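Local coordinates for protein PaxB (Photorhabdus luminescens, PDB 6EK4) that probably acts with its partner PaxA as one component of a two-component alpha-helical pore-forming toxin of the YaxAB type, at residues A[22-33]-A[47-58]. Numbering follows the deposited sequence.
With NA (sodium ion), chain E.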
ATOM      1  N   LEU A  22     -11.507  -1.407  10.923  1.00 73.96           N
ATOM      2  CA  LEU A  22     -12.329  -0.926   9.813  1.00 73.04           C
ATOM      3  C   LEU A  22     -11.944   0.507   9.446  1.00 72.55           C
ATOM      4  O   LEU A  22     -11.662   0.798   8.285  1.00 72.37           O
ATOM      5  CB  LEU A  22     -13.820  -0.996  10.180  1.00 73.00           C
ATOM      6  CG  LEU A  22     -14.850  -1.015   9.042  1.00 72.57           C
ATOM      7  CD1 LEU A  22     -16.234  -1.310   9.602  1.00 72.40           C
ATOM      8  CD2 LEU A  22     -14.866   0.284   8.247  1.00 72.39           C
ATOM      9  N   SER A  23     -11.931   1.389  10.443  1.00 72.55           N
ATOM     10  CA  SER A  23     -11.672   2.815  10.221  1.00 72.53           C
ATOM     11  C   SER A  23     -10.217   3.117   9.856  1.00 72.01           C
ATOM     12  O   SER A  23      -9.952   4.019   9.060  1.00 71.62           O
ATOM     13  CB  SER A  23     -12.077   3.631  11.452  1.00 73.74           C
ATOM     14  OG  SER A  23     -13.475   3.549  11.675  1.00 74.32           O
ATOM     15  N   GLN A  24      -9.282   2.372  10.444  1.00 71.91           N
ATOM     16  CA  GLN A  24      -7.861   2.536  10.138  1.00 71.83           C
ATOM     17  C   GLN A  24      -7.561   2.127   8.696  1.00 70.82           C
ATOM     18  O   GLN A  24      -6.721   2.738   8.038  1.00 70.88           O
ATOM     19  CB  GLN A  24      -6.997   1.721  11.110  1.00 73.20           C
ATOM     20  CG  GLN A  24      -5.493   1.912  10.947  1.00 74.02           C
ATOM     21  CD  GLN A  24      -5.040   3.329  11.249  1.00 75.17           C
ATOM     22  OE1 GLN A  24      -5.286   3.852  12.336  1.00 76.75           O
ATOM     23  NE2 GLN A  24      -4.369   3.957  10.287  1.00 74.98           N
ATOM     24  N   ALA A  25      -8.247   1.093   8.215  1.00 69.90           N
ATOM     25  CA  ALA A  25      -8.100   0.646   6.831  1.00 69.51           C
ATOM     26  C   ALA A  25      -8.611   1.699   5.850  1.00 69.70           C
ATOM     27  O   ALA A  25      -8.015   1.907   4.793  1.00 70.34           O
ATOM     28  CB  ALA A  25      -8.827  -0.672   6.619  1.00 69.72           C
ATOM     29  N   VAL A  26      -9.712   2.359   6.208  1.00 69.66           N
ATOM     30  CA  VAL A  26     -10.257   3.461   5.412  1.00 69.52           C
ATOM     31  C   VAL A  26      -9.282   4.643   5.406  1.00 69.86           C
ATOM     32  O   VAL A  26      -9.088   5.290   4.375  1.00 70.60           O
ATOM     33  CB  VAL A  26     -11.639   3.913   5.943  1.00 69.69           C
ATOM     34  CG1 VAL A  26     -12.116   5.182   5.249  1.00 69.74           C
ATOM     35  CG2 VAL A  26     -12.667   2.804   5.765  1.00 70.03           C
ATOM     36  N   LYS A  27      -8.675   4.913   6.560  1.00 70.15           N
ATOM     37  CA  LYS A  27      -7.655   5.957   6.695  1.00 70.59           C
ATOM     38  C   LYS A  27      -6.427   5.650   5.829  1.00 69.46           C
ATOM     39  O   LYS A  27      -5.871   6.544   5.191  1.00 68.11           O
ATOM     40  CB  LYS A  27      -7.251   6.101   8.171  1.00 72.03           C
ATOM     41  CG  LYS A  27      -6.176   7.138   8.469  1.00 73.57           C
ATOM     42  CD  LYS A  27      -6.655   8.553   8.190  1.00 74.75           C
ATOM     43  CE  LYS A  27      -5.683   9.584   8.742  1.00 76.15           C
ATOM     44  NZ  LYS A  27      -6.180  10.976   8.562  1.00 76.70           N
ATOM     45  N   ASN A  28      -6.020   4.383   5.808  1.00 68.97           N
ATOM     46  CA  ASN A  28      -4.862   3.950   5.022  1.00 68.59           C
ATOM     47  C   ASN A  28      -5.109   4.000   3.516  1.00 67.67           C
ATOM     48  O   ASN A  28      -4.186   4.269   2.745  1.00 67.77           O
ATOM     49  CB  ASN A  28      -4.437   2.530   5.421  1.00 68.98           C
ATOM     50  CG  ASN A  28      -3.902   2.452   6.840  1.00 69.33           C
ATOM     51  OD1 ASN A  28      -3.443   3.447   7.406  1.00 69.53           O
ATOM     52  ND2 ASN A  28      -3.958   1.262   7.424  1.00 69.76           N
ATOM     53  N   ILE A  29      -6.346   3.731   3.100  1.00 66.67           N
ATOM     54  CA  ILE A  29      -6.712   3.805   1.686  1.00 65.80           C
ATOM     55  C   ILE A  29      -6.645   5.250   1.191  1.00 65.64           C
ATOM     56  O   ILE A  29      -6.165   5.507   0.087  1.00 65.27           O
ATOM     57  CB  ILE A  29      -8.107   3.189   1.421  1.00 65.57           C
ATOM     58  CG1 ILE A  29      -8.030   1.662   1.530  1.00 66.19           C
ATOM     59  CG2 ILE A  29      -8.623   3.568   0.040  1.00 65.54           C
ATOM     60  CD1 ILE A  29      -9.373   0.974   1.661  1.00 66.22           C
ATOM     61  N   TRP A  30      -7.116   6.188   2.012  1.00 65.65           N
ATOM     62  CA  TRP A  30      -7.031   7.614   1.685  1.00 65.45           C
ATOM     63  C   TRP A  30      -5.579   8.052   1.503  1.00 65.01           C
ATOM     64  O   TRP A  30      -5.236   8.693   0.511  1.00 64.60           O
ATOM     65  CB  TRP A  30      -7.688   8.457   2.781  1.00 65.70           C
ATOM     66  CG  TRP A  30      -7.655   9.931   2.499  1.00 66.37           C
ATOM     67  CD1 TRP A  30      -6.696  10.823   2.890  1.00 66.84           C
ATOM     68  CD2 TRP A  30      -8.621  10.680   1.756  1.00 66.91           C
ATOM     69  NE1 TRP A  30      -7.008  12.082   2.437  1.00 67.59           N
ATOM     70  CE2 TRP A  30      -8.185  12.022   1.740  1.00 67.68           C
ATOM     71  CE3 TRP A  30      -9.814  10.348   1.103  1.00 67.52           C
ATOM     72  CZ2 TRP A  30      -8.902  13.032   1.094  1.00 69.13           C
ATOM     73  CZ3 TRP A  30     -10.526  11.353   0.464  1.00 68.40           C
ATOM     74  CH2 TRP A  30     -10.067  12.678   0.465  1.00 69.28           C
ATOM     75  N   ARG A  31      -4.738   7.703   2.472  1.00 65.34           N
ATOM     76  CA  ARG A  31      -3.321   8.061   2.443  1.00 66.43           C
ATOM     77  C   ARG A  31      -2.617   7.470   1.223  1.00 66.34           C
ATOM     78  O   ARG A  31      -1.866   8.167   0.538  1.00 66.52           O
ATOM     79  CB  ARG A  31      -2.633   7.585   3.728  1.00 67.23           C
ATOM     80  CG  ARG A  31      -1.171   7.989   3.854  1.00 68.21           C
ATOM     81  CD  ARG A  31      -0.597   7.617   5.214  1.00 69.09           C
ATOM     82  NE  ARG A  31      -0.913   6.239   5.599  1.00 69.41           N
ATOM     83  CZ  ARG A  31      -0.335   5.146   5.097  1.00 69.24           C
ATOM     84  NH1 ARG A  31       0.611   5.233   4.163  1.00 69.24           N
ATOM     85  NH2 ARG A  31      -0.712   3.948   5.531  1.00 69.18           N
ATOM     86  N   LEU A  32      -2.866   6.191   0.959  1.00 66.36           N
ATOM     87  CA  LEU A  32      -2.241   5.493  -0.165  1.00 66.81           C
ATOM     88  C   LEU A  32      -2.755   5.972  -1.520  1.00 67.53           C
ATOM     89  O   LEU A  32      -1.984   6.069  -2.470  1.00 68.26           O
ATOM     90  CB  LEU A  32      -2.449   3.980  -0.040  1.00 67.09           C
ATOM     91  CG  LEU A  32      -1.659   3.300   1.082  1.00 67.64           C
ATOM     92  CD1 LEU A  32      -2.234   1.928   1.390  1.00 68.20           C
ATOM     93  CD2 LEU A  32      -0.181   3.195   0.733  1.00 67.41           C
ATOM     94  N   SER A  33      -4.047   6.277  -1.608  1.00 69.10           N
ATOM     95  CA  SER A  33      -4.652   6.705  -2.873  1.00 70.38           C
ATOM     96  C   SER A  33      -4.176   8.080  -3.345  1.00 72.11           C
ATOM     97  O   SER A  33      -4.358   8.422  -4.513  1.00 73.87           O
ATOM     98  CB  SER A  33      -6.180   6.710  -2.764  1.00 70.38           C
ATOM     99  OG  SER A  33      -6.617   7.632  -1.781  1.00 70.20           O
ATOM    100  N   THR A  47      -8.745   4.368  -7.710  1.00 67.85           N
ATOM    101  CA  THR A  47      -8.311   4.355  -6.311  1.00 66.49           C
ATOM    102  C   THR A  47      -8.973   5.475  -5.510  1.00 66.15           C
ATOM    103  O   THR A  47      -9.285   5.300  -4.332  1.00 65.98           O
ATOM    104  CB  THR A  47      -6.780   4.475  -6.180  1.00 65.91           C
ATOM    105  OG1 THR A  47      -6.310   5.555  -6.995  1.00 66.42           O
ATOM    106  CG2 THR A  47      -6.102   3.182  -6.609  1.00 66.03           C
ATOM    107  N   LEU A  48      -9.189   6.621  -6.153  1.00 66.38           N
ATOM    108  CA  LEU A  48      -9.908   7.730  -5.525  1.00 66.44           C
ATOM    109  C   LEU A  48     -11.388   7.397  -5.318  1.00 66.56           C
ATOM    110  O   LEU A  48     -11.997   7.870  -4.360  1.00 66.64           O
ATOM    111  CB  LEU A  48      -9.760   9.017  -6.347  1.00 67.04           C
ATOM    112  CG  LEU A  48      -8.356   9.631  -6.385  1.00 67.00           C
ATOM    113  CD1 LEU A  48      -8.281  10.730  -7.437  1.00 67.71           C
ATOM    114  CD2 LEU A  48      -7.944  10.166  -5.021  1.00 66.66           C
ATOM    115  N   ARG A  49     -11.962   6.590  -6.211  1.00 66.53           N
ATOM    116  CA  ARG A  49     -13.334   6.105  -6.037  1.00 66.54           C
ATOM    117  C   ARG A  49     -13.437   5.187  -4.823  1.00 65.15           C
ATOM    118  O   ARG A  49     -14.408   5.256  -4.069  1.00 63.98           O
ATOM    119  CB  ARG A  49     -13.817   5.347  -7.275  1.00 68.19           C
ATOM    120  CG  ARG A  49     -14.031   6.199  -8.514  1.00 70.06           C
ATOM    121  CD  ARG A  49     -14.418   5.324  -9.694  1.00 71.67           C
ATOM    122  NE  ARG A  49     -14.327   6.023 -10.974  1.00 73.59           N
ATOM    123  CZ  ARG A  49     -14.390   5.431 -12.166  1.00 75.58           C
ATOM    124  NH1 ARG A  49     -14.546   4.113 -12.264  1.00 76.09           N
ATOM    125  NH2 ARG A  49     -14.292   6.159 -13.272  1.00 77.40           N
ATOM    126  N   ILE A  50     -12.435   4.328  -4.647  1.00 64.67           N
ATOM    127  CA  ILE A  50     -12.415   3.379  -3.532  1.00 64.44           C
ATOM    128  C   ILE A  50     -12.281   4.112  -2.197  1.00 63.93           C
ATOM    129  O   ILE A  50     -12.976   3.779  -1.239  1.00 63.47           O
ATOM    130  CB  ILE A  50     -11.286   2.329  -3.690  1.00 64.34           C
ATOM    131  CG1 ILE A  50     -11.572   1.421  -4.892  1.00 65.06           C
ATOM    132  CG2 ILE A  50     -11.157   1.475  -2.434  1.00 64.01           C
ATOM    133  CD1 ILE A  50     -10.365   0.648  -5.382  1.00 65.33           C
ATOM    134  N   SER A  51     -11.403   5.113  -2.140  1.00 64.22           N
ATOM    135  CA  SER A  51     -11.221   5.902  -0.917  1.00 64.52           C
ATOM    136  C   SER A  51     -12.472   6.714  -0.573  1.00 64.56           C
ATOM    137  O   SER A  51     -12.816   6.856   0.599  1.00 64.37           O
ATOM    138  CB  SER A  51     -10.013   6.836  -1.039  1.00 64.51           C
ATOM    139  OG  SER A  51     -10.300   7.945  -1.873  1.00 66.23           O
ATOM    140  N   LEU A  52     -13.143   7.233  -1.601  1.00 64.88           N
ATOM    141  CA  LEU A  52     -14.346   8.045  -1.417  1.00 65.36           C
ATOM    142  C   LEU A  52     -15.511   7.203  -0.890  1.00 64.81           C
ATOM    143  O   LEU A  52     -16.193   7.598   0.058  1.00 63.93           O
ATOM    144  CB  LEU A  52     -14.739   8.723  -2.734  1.00 67.20           C
ATOM    145  CG  LEU A  52     -15.597   9.987  -2.621  1.00 69.03           C
ATOM    146  CD1 LEU A  52     -14.747  11.179  -2.198  1.00 69.56           C
ATOM    147  CD2 LEU A  52     -16.303  10.280  -3.937  1.00 69.89           C
ATOM    148  N   TYR A  53     -15.731   6.045  -1.509  1.00 64.56           N
ATOM    149  CA  TYR A  53     -16.760   5.107  -1.054  1.00 64.14           C
ATOM    150  C   TYR A  53     -16.378   4.434   0.269  1.00 63.90           C
ATOM    151  O   TYR A  53     -17.254   4.091   1.064  1.00 63.78           O
ATOM    152  CB  TYR A  53     -17.039   4.036  -2.119  1.00 64.45           C
ATOM    153  CG  TYR A  53     -17.789   4.523  -3.348  1.00 65.39           C
ATOM    154  CD1 TYR A  53     -18.956   5.277  -3.231  1.00 65.96           C
ATOM    155  CD2 TYR A  53     -17.350   4.194  -4.629  1.00 66.12           C
ATOM    156  CE1 TYR A  53     -19.647   5.708  -4.353  1.00 67.11           C
ATOM    157  CE2 TYR A  53     -18.035   4.621  -5.755  1.00 67.06           C
ATOM    158  CZ  TYR A  53     -19.182   5.376  -5.614  1.00 67.79           C
ATOM    159  OH  TYR A  53     -19.864   5.800  -6.731  1.00 69.34           O
ATOM    160  N   SER A  54     -15.080   4.235   0.500  1.00 64.14           N
ATOM    161  CA  SER A  54     -14.595   3.701   1.779  1.00 64.17           C
ATOM    162  C   SER A  54     -14.957   4.626   2.935  1.00 63.94           C
ATOM    163  O   SER A  54     -15.379   4.170   3.996  1.00 63.69           O
ATOM    164  CB  SER A  54     -13.076   3.499   1.753  1.00 64.40           C
ATOM    165  OG  SER A  54     -12.723   2.374   0.970  1.00 64.93           O
ATOM    166  N   ARG A  55     -14.788   5.926   2.716  1.00 64.82           N
ATOM    167  CA  ARG A  55     -15.131   6.931   3.714  1.00 66.09           C
ATOM    168  C   ARG A  55     -16.644   7.001   3.933  1.00 65.70           C
ATOM    169  O   ARG A  55     -17.097   7.202   5.058  1.00 65.38           O
ATOM    170  CB  ARG A  55     -14.586   8.298   3.295  1.00 68.63           C
ATOM    171  CG  ARG A  55     -14.572   9.329   4.411  1.00 71.54           C
ATOM    172  CD  ARG A  55     -13.643  10.486   4.080  1.00 74.54           C
ATOM    173  NE  ARG A  55     -14.031  11.173   2.848  1.00 77.06           N
ATOM    174  CZ  ARG A  55     -13.363  12.190   2.308  1.00 79.75           C
ATOM    175  NH1 ARG A  55     -13.804  12.747   1.183  1.00 81.10           N
ATOM    176  NH2 ARG A  55     -12.258  12.661   2.883  1.00 80.49           N
ATOM    177  N   ASP A  56     -17.414   6.832   2.858  1.00 65.30           N
ATOM    178  CA  ASP A  56     -18.875   6.762   2.956  1.00 65.40           C
ATOM    179  C   ASP A  56     -19.329   5.548   3.767  1.00 65.19           C
ATOM    180  O   ASP A  56     -20.287   5.635   4.536  1.00 66.04           O
ATOM    181  CB  ASP A  56     -19.521   6.709   1.563  1.00 65.62           C
ATOM    182  CG  ASP A  56     -19.526   8.056   0.859  1.00 65.83           C
ATOM    183  OD1 ASP A  56     -19.493   9.103   1.542  1.00 65.64           O
ATOM    184  OD2 ASP A  56     -19.581   8.066  -0.389  1.00 66.06           O
ATOM    185  N   LEU A  57     -18.650   4.418   3.576  1.00 64.82           N
ATOM    186  CA  LEU A  57     -18.942   3.199   4.334  1.00 64.29           C
ATOM    187  C   LEU A  57     -18.634   3.411   5.814  1.00 64.05           C
ATOM    188  O   LEU A  57     -19.412   3.010   6.680  1.00 63.90           O
ATOM    189  CB  LEU A  57     -18.133   2.018   3.786  1.00 64.18           C
ATOM    190  CG  LEU A  57     -18.480   0.618   4.310  1.00 64.06           C
ATOM    191  CD1 LEU A  57     -18.189  -0.433   3.251  1.00 64.40           C
ATOM    192  CD2 LEU A  57     -17.743   0.282   5.600  1.00 64.17           C
ATOM    193  N   ASP A  58     -17.497   4.046   6.089  1.00 63.88           N
ATOM    194  CA  ASP A  58     -17.094   4.369   7.458  1.00 64.06           C
ATOM    195  C   ASP A  58     -18.110   5.292   8.133  1.00 63.75           C
ATOM    196  O   ASP A  58     -18.434   5.108   9.306  1.00 63.08           O
ATOM    197  CB  ASP A  58     -15.709   5.024   7.461  1.00 64.33           C
ATOM    198  CG  ASP A  58     -15.100   5.101   8.848  1.00 64.78           C
ATOM    199  OD1 ASP A  58     -15.079   4.071   9.552  1.00 64.99           O
ATOM    200  OD2 ASP A  58     -14.630   6.191   9.231  1.00 65.77           O
TER
HETATM  201 NA    NA E 401     -20.585  11.488   1.962  1.00 81.51          NA
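Arg-55 lays its guanidinium over one face of the Trp-30 indole. Arg-55 NH2 stands 3.2 Å from Trp-30 CZ3, toward the rim of the six-membered ring, and the two planes are tilted 33° apart. The arginine chain bends at chi3 (59°), which folds the group back over the ring. His-34 also meets the indole.

Further in, branched apolar side chains of helix 19-35 pack on serines of helix 42-73. Ile-29 sets CG2 against CA of Ser-51 at 3.6 Å, and its CD1 approaches Ser-54 OG. Val-26 sets both methyls against the Ser-54 carbonyl, with CG2 3.5 Å from Ser-54 O. Ser-33 OG lies 3.6 Å from Ser-51 CB.

This is an antiparallel helical hairpin within the long, mainly helical body of the toxin. The axes come within 8.8 Å at 153°, a close approach probably helped by the small serines at the interface. Helix 247-321 covers Ile-29 from another side, and helix 101-141 packs on Leu-57.

The hydroxyls of Ser-51 and Ser-54 turn back to their own helix. Ser-54 OG donates to Ile-50 O at 2.6 Å, from above the carbonyl plane. Ser-51 OG donates likewise to Leu-48 O, which also accepts Leu-52 N.

At the far end Ser-23 OG sits 2.7 Å from Asp-58 OD1. The hydroxyl has one proton and two acceptors in reach, Asp-58 OD1 and Val-19 O, and which one takes it is not settled. Arg-62 holds the other carboxylate oxygen, OD2, in a salt bridge and would help fix the aspartate. Beside it, CD2 of Leu-22 meets CD2 of Leu-57 at 3.9 Å, the side chains crossing nearly at right angles.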